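Local coordinates for minor fimbrium subunit Mfa5 (Porphyromonas gingivalis ATCC 33277, PDB 6TO1), which serves as an accessory subunit of the minor fimbriae, adhesive pili that mediate biofilm formation and attachment to host cells and other oral bacteria, at residues A[207-210]-A[211-215]; A[218-221]-A[222-225]; A[344-347]-A[348-352]; A[378-381]-A[382-386]. All coordinates share one frame; numbering follows the deposited sequence.

Contact 1 (A[207-210]-A[211-215]). With MG (magnesium ion), chain B; PO4 (phosphate ion), chain C.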
loop_
_atom_site.group_PDB
_atom_site.type_symbol
_atom_site.label_atom_id
_atom_site.label_comp_id
_atom_site.label_asym_id
_atom_site.label_seq_id
_atom_site.Cartn_x
_atom_site.Cartn_y
_atom_site.Cartn_z
ATOM N N THR A 207 34.002 -29.950 -6.734
ATOM C CA THR A 207 32.883 -29.271 -6.079
ATOM C C THR A 207 33.400 -27.981 -5.440
ATOM O O THR A 207 33.709 -27.934 -4.240
ATOM C CB THR A 207 32.204 -30.192 -5.058
ATOM O OG1 THR A 207 31.867 -31.467 -5.644
ATOM C CG2 THR A 207 30.954 -29.536 -4.496
ATOM N N HIS A 208 33.466 -26.918 -6.241
ATOM C CA HIS A 208 34.042 -25.627 -5.821
ATOM C C HIS A 208 32.920 -24.713 -5.324
ATOM O O HIS A 208 32.531 -23.731 -5.957
ATOM C CB HIS A 208 34.798 -25.009 -6.985
ATOM C CG HIS A 208 35.865 -24.027 -6.609
ATOM N ND1 HIS A 208 35.686 -23.027 -5.677
ATOM C CD2 HIS A 208 37.118 -23.868 -7.092
ATOM C CE1 HIS A 208 36.789 -22.298 -5.599
ATOM N NE2 HIS A 208 37.678 -22.800 -6.439
ATOM N N THR A 209 32.336 -25.114 -4.187
ATOM C CA THR A 209 31.168 -24.398 -3.669
ATOM C C THR A 209 31.518 -22.943 -3.360
ATOM O O THR A 209 30.735 -22.030 -3.645
ATOM C CB THR A 209 30.631 -25.152 -2.458
ATOM O OG1 THR A 209 30.339 -26.504 -2.853
ATOM C CG2 THR A 209 29.366 -24.512 -1.882
ATOM N N GLN A 210 32.698 -22.704 -2.810
ATOM C CA GLN A 210 33.125 -21.327 -2.606
ATOM C C GLN A 210 33.075 -20.559 -3.920
ATOM O O GLN A 210 32.601 -19.419 -3.970
ATOM C CB GLN A 210 34.525 -21.292 -2.016
ATOM C CG GLN A 210 35.115 -19.903 -2.058
ATOM C CD GLN A 210 36.449 -19.777 -1.361
ATOM O OE1 GLN A 210 37.291 -20.692 -1.404
ATOM N NE2 GLN A 210 36.651 -18.627 -0.704
ATOM N N GLY A 211 33.538 -21.184 -5.006
ATOM C CA GLY A 211 33.552 -20.492 -6.292
ATOM C C GLY A 211 32.159 -20.183 -6.811
ATOM O O GLY A 211 31.910 -19.098 -7.356
ATOM N N GLY A 212 31.227 -21.127 -6.654
ATOM C CA GLY A 212 29.849 -20.845 -6.991
ATOM C C GLY A 212 29.297 -19.678 -6.196
ATOM O O GLY A 212 28.651 -18.785 -6.748
ATOM N N LEU A 213 29.577 -19.645 -4.895
ATOM C CA LEU A 213 29.088 -18.549 -4.073
ATOM C C LEU A 213 29.768 -17.228 -4.417
ATOM O O LEU A 213 29.126 -16.172 -4.386
ATOM C CB LEU A 213 29.286 -18.887 -2.598
ATOM C CG LEU A 213 28.428 -20.011 -2.069
ATOM C CD1 LEU A 213 28.855 -20.445 -0.684
ATOM C CD2 LEU A 213 26.930 -19.605 -2.051
ATOM N N LYS A 214 31.070 -17.257 -4.734
ATOM C CA LYS A 214 31.764 -16.040 -5.132
ATOM C C LYS A 214 31.174 -15.462 -6.412
ATOM O O LYS A 214 30.956 -14.252 -6.509
ATOM C CB LYS A 214 33.258 -16.320 -5.302
ATOM C CG LYS A 214 34.041 -15.170 -5.933
ATOM C CD LYS A 214 34.035 -13.913 -5.080
ATOM C CE LYS A 214 34.808 -12.771 -5.771
ATOM N NZ LYS A 214 34.933 -11.555 -4.903
ATOM N N MET A 215 30.888 -16.308 -7.402
ATOM C CA MET A 215 30.250 -15.792 -8.611
ATOM C C MET A 215 28.874 -15.195 -8.312
ATOM O O MET A 215 28.500 -14.153 -8.875
ATOM C CB MET A 215 30.147 -16.897 -9.657
ATOM C CG MET A 215 29.578 -16.362 -10.956
ATOM S SD MET A 215 29.599 -17.588 -12.240
ATOM C CE MET A 215 31.294 -17.366 -12.810
HETATM MG MG MG B . 30.479 -32.989 -5.490
HETATM P P PO4 C . 33.195 -34.261 -6.749
HETATM O O1 PO4 C . 33.525 -34.436 -8.243
HETATM O O2 PO4 C . 34.010 -33.106 -6.183
HETATM O O3 PO4 C . 33.630 -35.535 -6.050
HETATM O O4 PO4 C . 31.737 -34.107 -6.534
HETATM O O HOH W 1 29.059 -32.018 -4.407
HETATM O O HOH W 2 31.214 -33.625 -3.625
#
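One residue beyond the threonine of the metal-ion-dependent adhesion site (MIDAS), His208 is the N-cap residue of helix 209-220, taking the backbone N-H of Gly211. The ring reaches it because CG lies anti to the backbone N of His208 (chi1 -156°), which swings ND1 back over the first turn. His208 ND1 stands 2.9 Å from Gly211 N, the donor tilted 28° out of the ring plane and the bond bent to 131° at the hydrogen. Its far nitrogen, NE2, is bonded to Ala314 O, so both ring nitrogens are engaged and the rotation of the ring is fixed. The His208 carbonyl then starts the helical ladder, its O accepting from Gly212 N at 3.0 Å. One turn on, Leu213 lays CG against Thr209 O at 3.4 Å.

Before the cap, Thr207 OG1 binds the magnesium ion at 2.1 Å and donates to phosphate O2 at 2.8 Å. The phosphate, probably from the crystallisation liquor, adds O4 as a ligand; two waters and the hydroxyls of Ser135 and Ser137 complete the site. Serines from a DxSxS sequence and a threonine from a separate loop around one magnesium ion are the signature of a von Willebrand factor A domain MIDAS.

Contact 2 (A[218-221]-A[222-225])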
loop_
_atom_site.group_PDB
_atom_site.type_symbol
_atom_site.label_atom_id
_atom_site.label_comp_id
_atom_site.label_asym_id
_atom_site.label_seq_id
_atom_site.Cartn_x
_atom_site.Cartn_y
_atom_site.Cartn_z
ATOM N N ASN A 218 29.454 -11.821 -6.995
ATOM C CA ASN A 218 29.800 -10.909 -8.068
ATOM C C ASN A 218 28.547 -10.462 -8.807
ATOM O O ASN A 218 28.387 -9.277 -9.127
ATOM C CB ASN A 218 30.761 -11.566 -9.060
ATOM C CG ASN A 218 32.202 -11.648 -8.548
ATOM O OD1 ASN A 218 32.562 -11.121 -7.495
ATOM N ND2 ASN A 218 33.033 -12.310 -9.328
ATOM N N ILE A 219 27.655 -11.407 -9.094
ATOM C CA ILE A 219 26.423 -11.080 -9.794
ATOM C C ILE A 219 25.539 -10.194 -8.934
ATOM O O ILE A 219 24.975 -9.211 -9.416
ATOM C CB ILE A 219 25.689 -12.368 -10.200
ATOM C CG1 ILE A 219 26.467 -13.066 -11.312
ATOM C CG2 ILE A 219 24.275 -12.055 -10.682
ATOM C CD1 ILE A 219 26.037 -14.480 -11.590
ATOM N N MET A 220 25.395 -10.531 -7.655
ATOM C CA MET A 220 24.511 -9.776 -6.778
ATOM C C MET A 220 25.008 -8.363 -6.526
ATOM O O MET A 220 24.198 -7.483 -6.200
ATOM C CB MET A 220 24.348 -10.514 -5.452
ATOM C CG MET A 220 23.215 -9.945 -4.613
ATOM S SD MET A 220 21.599 -10.386 -5.315
ATOM C CE MET A 220 21.357 -12.056 -4.741
ATOM N N ALA A 221 26.304 -8.108 -6.715
ATOM C CA ALA A 221 26.846 -6.769 -6.494
ATOM C C ALA A 221 26.178 -5.695 -7.348
ATOM O O ALA A 221 26.217 -4.520 -6.986
ATOM C CB ALA A 221 28.342 -6.758 -6.771
ATOM N N THR A 222 25.610 -6.048 -8.490
ATOM C CA THR A 222 24.951 -5.040 -9.325
ATOM C C THR A 222 23.480 -4.827 -8.965
ATOM O O THR A 222 22.824 -3.952 -9.545
ATOM C CB THR A 222 25.051 -5.431 -10.799
ATOM O OG1 THR A 222 24.178 -6.542 -11.036
ATOM C CG2 THR A 222 26.497 -5.827 -11.147
ATOM N N SER A 223 22.952 -5.591 -8.027
ATOM C CA SER A 223 21.542 -5.514 -7.688
ATOM C C SER A 223 21.237 -4.259 -6.890
ATOM O O SER A 223 21.969 -3.896 -5.964
ATOM C CB SER A 223 21.133 -6.745 -6.867
ATOM O OG SER A 223 19.825 -6.594 -6.292
ATOM N N THR A 224 20.127 -3.605 -7.237
ATOM C CA THR A 224 19.574 -2.542 -6.409
ATOM C C THR A 224 18.226 -2.940 -5.808
ATOM O O THR A 224 17.450 -2.071 -5.408
ATOM C CB THR A 224 19.435 -1.251 -7.222
ATOM O OG1 THR A 224 18.612 -1.499 -8.363
ATOM C CG2 THR A 224 20.789 -0.775 -7.715
ATOM N N ALA A 225 17.944 -4.236 -5.722
ATOM C CA ALA A 225 16.719 -4.726 -5.105
ATOM C C ALA A 225 16.716 -4.487 -3.594
ATOM O O ALA A 225 17.745 -4.291 -2.952
ATOM C CB ALA A 225 16.537 -6.224 -5.389
HETATM O O HOH W 3 24.757 -8.669 -12.162
#
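Thr222 folds back near the end of helix 209-220 toward the carbonyl of Ile219. Thr222 CB sits 3.6 Å from Ala221 C. From there the hydroxyl branch stands between the backbone N and the carbonyl carbon (chi1 72°), which sets Thr222 OG1 on the side of Ile219 O, 3.2 Å away. OG1 also donates to a water that in turn donates to Ile219 O, bridging hydroxyl and carbonyl; the 2.5 Å between Thr222 OG1 and this water is short enough for its exact length to be doubtful. The methyl branch, CG2, rests on the Ala221 carbonyl carbon. The same Ile219 O receives a weak bond from Thr222 N, so this carbonyl near the helix terminus has both a backbone and a water donor.

In the alternating helix-strand order of the von Willebrand factor A domain, this is the link that carries the chain from helix 209-220 to strand 227-234. Met220 to Ser223 form a type I beta turn, closed by Ser223 N donating to Met220 O at 2.9 Å; the donor approaches well above the carbonyl plane. On the inner side, the Met220 chain turns about its CB-CG bond and again about CG-SD, and Met220 SD comes alongside Ser223 CB at 4.0 Å. The side chain also packs on Val129 and Ile230 of the central sheet. Ser223 points OG forward, anti to its own N, where it accepts from Ala225 N at 3.1 Å in an ST turn; the same OG is hydrogen-bonded to Asp127.

Contact 3 (A[344-347]-A[348-352])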
loop_
_atom_site.group_PDB
_atom_site.type_symbol
_atom_site.label_atom_id
_atom_site.label_comp_id
_atom_site.label_asym_id
_atom_site.label_seq_id
_atom_site.Cartn_x
_atom_site.Cartn_y
_atom_site.Cartn_z
ATOM N N ALA A 344 33.577 -22.559 2.001
ATOM C CA ALA A 344 32.280 -22.158 1.462
ATOM C C ALA A 344 31.425 -21.460 2.509
ATOM O O ALA A 344 30.723 -20.496 2.192
ATOM C CB ALA A 344 31.559 -23.376 0.905
ATOM N N ILE A 345 31.425 -21.955 3.750
ATOM C CA ILE A 345 30.749 -21.224 4.820
ATOM C C ILE A 345 31.338 -19.814 4.934
ATOM O O ILE A 345 30.613 -18.827 5.106
ATOM C CB ILE A 345 30.839 -21.985 6.154
ATOM C CG1 ILE A 345 30.175 -23.365 6.052
ATOM C CG2 ILE A 345 30.244 -21.113 7.240
ATOM C CD1 ILE A 345 30.549 -24.316 7.167
ATOM N N ASN A 346 32.676 -19.711 4.826
ATOM C CA ASN A 346 33.388 -18.436 4.906
ATOM C C ASN A 346 32.926 -17.489 3.812
ATOM O O ASN A 346 32.667 -16.297 4.060
ATOM C CB ASN A 346 34.897 -18.738 4.794
ATOM C CG ASN A 346 35.793 -17.726 5.478
ATOM O OD1 ASN A 346 36.908 -18.075 5.894
ATOM N ND2 ASN A 346 35.373 -16.487 5.533
ATOM N N GLU A 347 32.810 -18.005 2.586
ATOM C CA GLU A 347 32.384 -17.203 1.453
ATOM C C GLU A 347 30.941 -16.749 1.617
ATOM O O GLU A 347 30.601 -15.601 1.307
ATOM C CB GLU A 347 32.545 -18.021 0.184
ATOM C CG GLU A 347 32.353 -17.234 -1.082
ATOM C CD GLU A 347 33.484 -16.259 -1.337
ATOM O OE1 GLU A 347 34.617 -16.530 -0.882
ATOM O OE2 GLU A 347 33.248 -15.229 -1.995
ATOM N N ALA A 348 30.089 -17.627 2.133
ATOM C CA ALA A 348 28.723 -17.224 2.405
ATOM C C ALA A 348 28.675 -16.122 3.446
ATOM O O ALA A 348 27.782 -15.282 3.395
ATOM C CB ALA A 348 27.892 -18.418 2.852
ATOM N N GLN A 349 29.612 -16.110 4.399
ATOM C CA GLN A 349 29.607 -15.057 5.414
ATOM C C GLN A 349 29.788 -13.682 4.779
ATOM O O GLN A 349 29.177 -12.699 5.224
ATOM C CB GLN A 349 30.702 -15.297 6.459
ATOM C CG GLN A 349 30.580 -14.358 7.660
ATOM C CD GLN A 349 29.248 -14.511 8.396
ATOM O OE1 GLN A 349 28.865 -15.598 8.796
ATOM N NE2 GLN A 349 28.543 -13.412 8.562
ATOM N N PHE A 350 30.633 -13.586 3.745
ATOM C CA PHE A 350 30.806 -12.309 3.060
ATOM C C PHE A 350 29.490 -11.880 2.425
ATOM O O PHE A 350 29.133 -10.697 2.461
ATOM C CB PHE A 350 31.907 -12.379 1.992
ATOM C CG PHE A 350 33.215 -12.945 2.497
ATOM C CD1 PHE A 350 33.682 -12.630 3.772
ATOM C CD2 PHE A 350 33.958 -13.802 1.709
ATOM C CE1 PHE A 350 34.869 -13.158 4.247
ATOM C CE2 PHE A 350 35.129 -14.328 2.185
ATOM C CZ PHE A 350 35.583 -14.014 3.440
ATOM N N ALA A 351 28.745 -12.838 1.857
ATOM C CA ALA A 351 27.431 -12.527 1.286
ATOM C C ALA A 351 26.455 -12.069 2.367
ATOM O O ALA A 351 25.698 -11.108 2.164
ATOM C CB ALA A 351 26.866 -13.750 0.567
ATOM N N LYS A 352 26.474 -12.742 3.530
ATOM C CA LYS A 352 25.596 -12.336 4.623
ATOM C C LYS A 352 25.956 -10.946 5.122
ATOM O O LYS A 352 25.070 -10.141 5.436
ATOM C CB LYS A 352 25.666 -13.340 5.777
ATOM C CG LYS A 352 25.177 -14.761 5.450
ATOM C CD LYS A 352 25.662 -15.767 6.497
ATOM C CE LYS A 352 25.420 -17.187 6.025
ATOM N NZ LYS A 352 25.779 -18.187 7.070
HETATM O O HOH W 4 28.505 -18.110 6.969
#
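Phe350 holds CG beside its own backbone N (chi1 -51°), turning the ring back along helix 340-353, while Asn346, with CG anti to N (chi1 -153°), extends its amide to meet it one turn earlier. The helix belongs to the alpha/beta fold of the von Willebrand factor A domain and leads into strand 357-362. Asn346 O lies 3.5 Å above the Phe350 ring plane, over the ring centre, so the aromatic face covers a carbonyl of its own helix. The amide follows over the same face, near its rim: Asn346 ND2 is 3.2 Å from Phe350 CZ, the two planes inclined to each other. OD1 of that amide is anchored by Leu302 N, which fixes how the group is turned.

Glu347, three residues before Phe350, sets its carboxylate almost perpendicular to the ring (87°), with Glu347 OE1 3.8 Å from Phe350 CE2. This buried acid is well provided for, as OE1 accepts from Tyr309 OH and OE2 makes a salt bridge to Arg217. Backbone bonds to the carbonyls of Asn346 and Glu347 are weak, Phe350 N standing 3.4 Å from Asn346 O and Ala351 N as far from Glu347 O. On another side of the helix a water ties three residues together, donating to Ile345 O at 2.9 Å and to Gln349 OE1 at 3.1 Å while accepting from Lys352 NZ at 2.7 Å.

Contact 4 (A[378-381]-A[382-386])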
loop_
_atom_site.group_PDB
_atom_site.type_symbol
_atom_site.label_atom_id
_atom_site.label_comp_id
_atom_site.label_asym_id
_atom_site.label_seq_id
_atom_site.Cartn_x
_atom_site.Cartn_y
_atom_site.Cartn_z
ATOM N N THR A 378 26.133 -22.604 6.114
ATOM C CA THR A 378 26.232 -21.772 4.935
ATOM C C THR A 378 24.979 -20.914 4.779
ATOM O O THR A 378 25.065 -19.739 4.397
ATOM C CB THR A 378 26.420 -22.661 3.692
ATOM O OG1 THR A 378 27.568 -23.501 3.834
ATOM C CG2 THR A 378 26.588 -21.831 2.458
ATOM N N ALA A 379 23.819 -21.466 5.150
ATOM C CA ALA A 379 22.567 -20.736 5.070
ATOM C C ALA A 379 22.506 -19.635 6.126
ATOM O O ALA A 379 23.293 -19.596 7.077
ATOM C CB ALA A 379 21.384 -21.678 5.272
ATOM N N THR A 380 21.530 -18.741 5.957
ATOM C CA THR A 380 21.352 -17.639 6.896
ATOM C C THR A 380 21.159 -18.150 8.315
ATOM O O THR A 380 21.688 -17.570 9.270
ATOM C CB THR A 380 20.160 -16.791 6.469
ATOM O OG1 THR A 380 20.546 -15.960 5.369
ATOM C CG2 THR A 380 19.674 -15.871 7.598
ATOM N N ASP A 381 20.397 -19.222 8.464
ATOM C CA ASP A 381 20.252 -19.938 9.728
ATOM C C ASP A 381 19.820 -21.353 9.374
ATOM O O ASP A 381 19.573 -21.674 8.207
ATOM C CB ASP A 381 19.253 -19.245 10.664
ATOM C CG ASP A 381 17.930 -18.958 9.992
ATOM O OD1 ASP A 381 17.398 -19.852 9.308
ATOM O OD2 ASP A 381 17.400 -17.845 10.169
ATOM N N GLU A 382 19.704 -22.203 10.395
ATOM C CA GLU A 382 19.382 -23.600 10.133
ATOM C C GLU A 382 18.027 -23.739 9.454
ATOM O O GLU A 382 17.824 -24.659 8.650
ATOM C CB GLU A 382 19.401 -24.419 11.433
ATOM C CG GLU A 382 18.702 -25.756 11.296
ATOM C CD GLU A 382 19.176 -26.779 12.319
ATOM O OE1 GLU A 382 18.737 -27.945 12.236
ATOM O OE2 GLU A 382 19.998 -26.415 13.187
ATOM N N ASN A 383 17.096 -22.833 9.753
ATOM C CA ASN A 383 15.775 -22.878 9.141
ATOM C C ASN A 383 15.781 -22.463 7.674
ATOM O O ASN A 383 14.768 -22.649 7.000
ATOM C CB ASN A 383 14.813 -21.993 9.922
ATOM C CG ASN A 383 14.379 -22.630 11.237
ATOM O OD1 ASN A 383 14.591 -23.827 11.460
ATOM N ND2 ASN A 383 13.783 -21.836 12.116
ATOM N N HIS A 384 16.883 -21.904 7.163
ATOM C CA HIS A 384 17.024 -21.650 5.737
ATOM C C HIS A 384 17.750 -22.780 5.008
ATOM O O HIS A 384 18.115 -22.622 3.835
ATOM C CB HIS A 384 17.760 -20.330 5.497
ATOM C CG HIS A 384 16.915 -19.119 5.721
ATOM N ND1 HIS A 384 16.474 -18.739 6.973
ATOM C CD2 HIS A 384 16.429 -18.203 4.857
ATOM C CE1 HIS A 384 15.769 -17.631 6.868
ATOM N NE2 HIS A 384 15.719 -17.290 5.594
ATOM N N PHE A 385 17.969 -23.903 5.677
ATOM C CA PHE A 385 18.413 -25.139 5.060
ATOM C C PHE A 385 17.261 -26.134 5.064
ATOM O O PHE A 385 16.504 -26.215 6.042
ATOM C CB PHE A 385 19.599 -25.750 5.831
ATOM C CG PHE A 385 19.845 -27.175 5.513
ATOM C CD1 PHE A 385 20.548 -27.535 4.379
ATOM C CD2 PHE A 385 19.368 -28.185 6.344
ATOM C CE1 PHE A 385 20.788 -28.858 4.082
ATOM C CE2 PHE A 385 19.592 -29.518 6.033
ATOM C CZ PHE A 385 20.318 -29.848 4.911
ATOM N N PHE A 386 17.134 -26.911 3.996
ATOM C CA PHE A 386 16.289 -28.096 4.044
ATOM C C PHE A 386 16.824 -29.168 3.108
ATOM O O PHE A 386 17.550 -28.883 2.155
ATOM C CB PHE A 386 14.811 -27.752 3.748
ATOM C CG PHE A 386 14.544 -27.145 2.392
ATOM C CD1 PHE A 386 14.351 -27.959 1.289
ATOM C CD2 PHE A 386 14.430 -25.770 2.234
ATOM C CE1 PHE A 386 14.078 -27.417 0.045
ATOM C CE2 PHE A 386 14.165 -25.218 0.982
ATOM C CZ PHE A 386 13.970 -26.051 -0.097
#
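Glu382 packs its CB at the carbonyl carbon of Asp381 and begins a short 3-10 turn, Glu382 O accepting from Phe385 N at 3.1 Å as the turn leads into strand 385-387. Asn383 comes next, with CB 3.4 Å from Asp381 OD1. His384 then makes the main contact. Its N donates to Asp381 O at 2.9 Å and, weakly, to OD1 of the same residue. Asp381 has CG between its N and carbonyl carbon (chi1 51°), which folds the carboxylate over the turn and brings OD1 to the imidazole. His384 ND1 donates to Asp381 OD1 at 2.7 Å, nearly straight at 164°; the oxygen lies in the ring plane, whereas the ring nitrogen meets the carboxylate from above its plane. Thr380 covers one face of the imidazole by a CH-pi contact, CB standing 4.2 Å from the ring centroid. Phe385, starting the edge strand of the central sheet, keeps its CB 4.5 Å from Ala379 CB and sends its ring away toward helix 369-378. With OD1 bound to ND1, the histidine ring is fixed in its rotation and its proton placed on ND1, and the nearby carboxylate would probably make a second proton on the ring easier to hold.

All four contacts sit in the von Willebrand factor A domain and follow one another along the chain. Contacts 1 and 2 share helix 209-220, their centres about 17 Å apart, running from the magnesium site to the loop before strand 227-234. Contact 3, on helix 340-353, has its centre about 10 Å from that of contact 1, and Gln210 NE2 probably donates to Glu347 OE1 (2.9 Å). Contact 4, its centre about 12 Å from that of contact 3, joins helix 369-378 to edge strand 385-387; Lys352 NZ probably bonds Ala379 O. Leu213 meets Thr378, so helix 209-220 packs against segments much later in the chain. Contact 2 touches neither 3 nor 4.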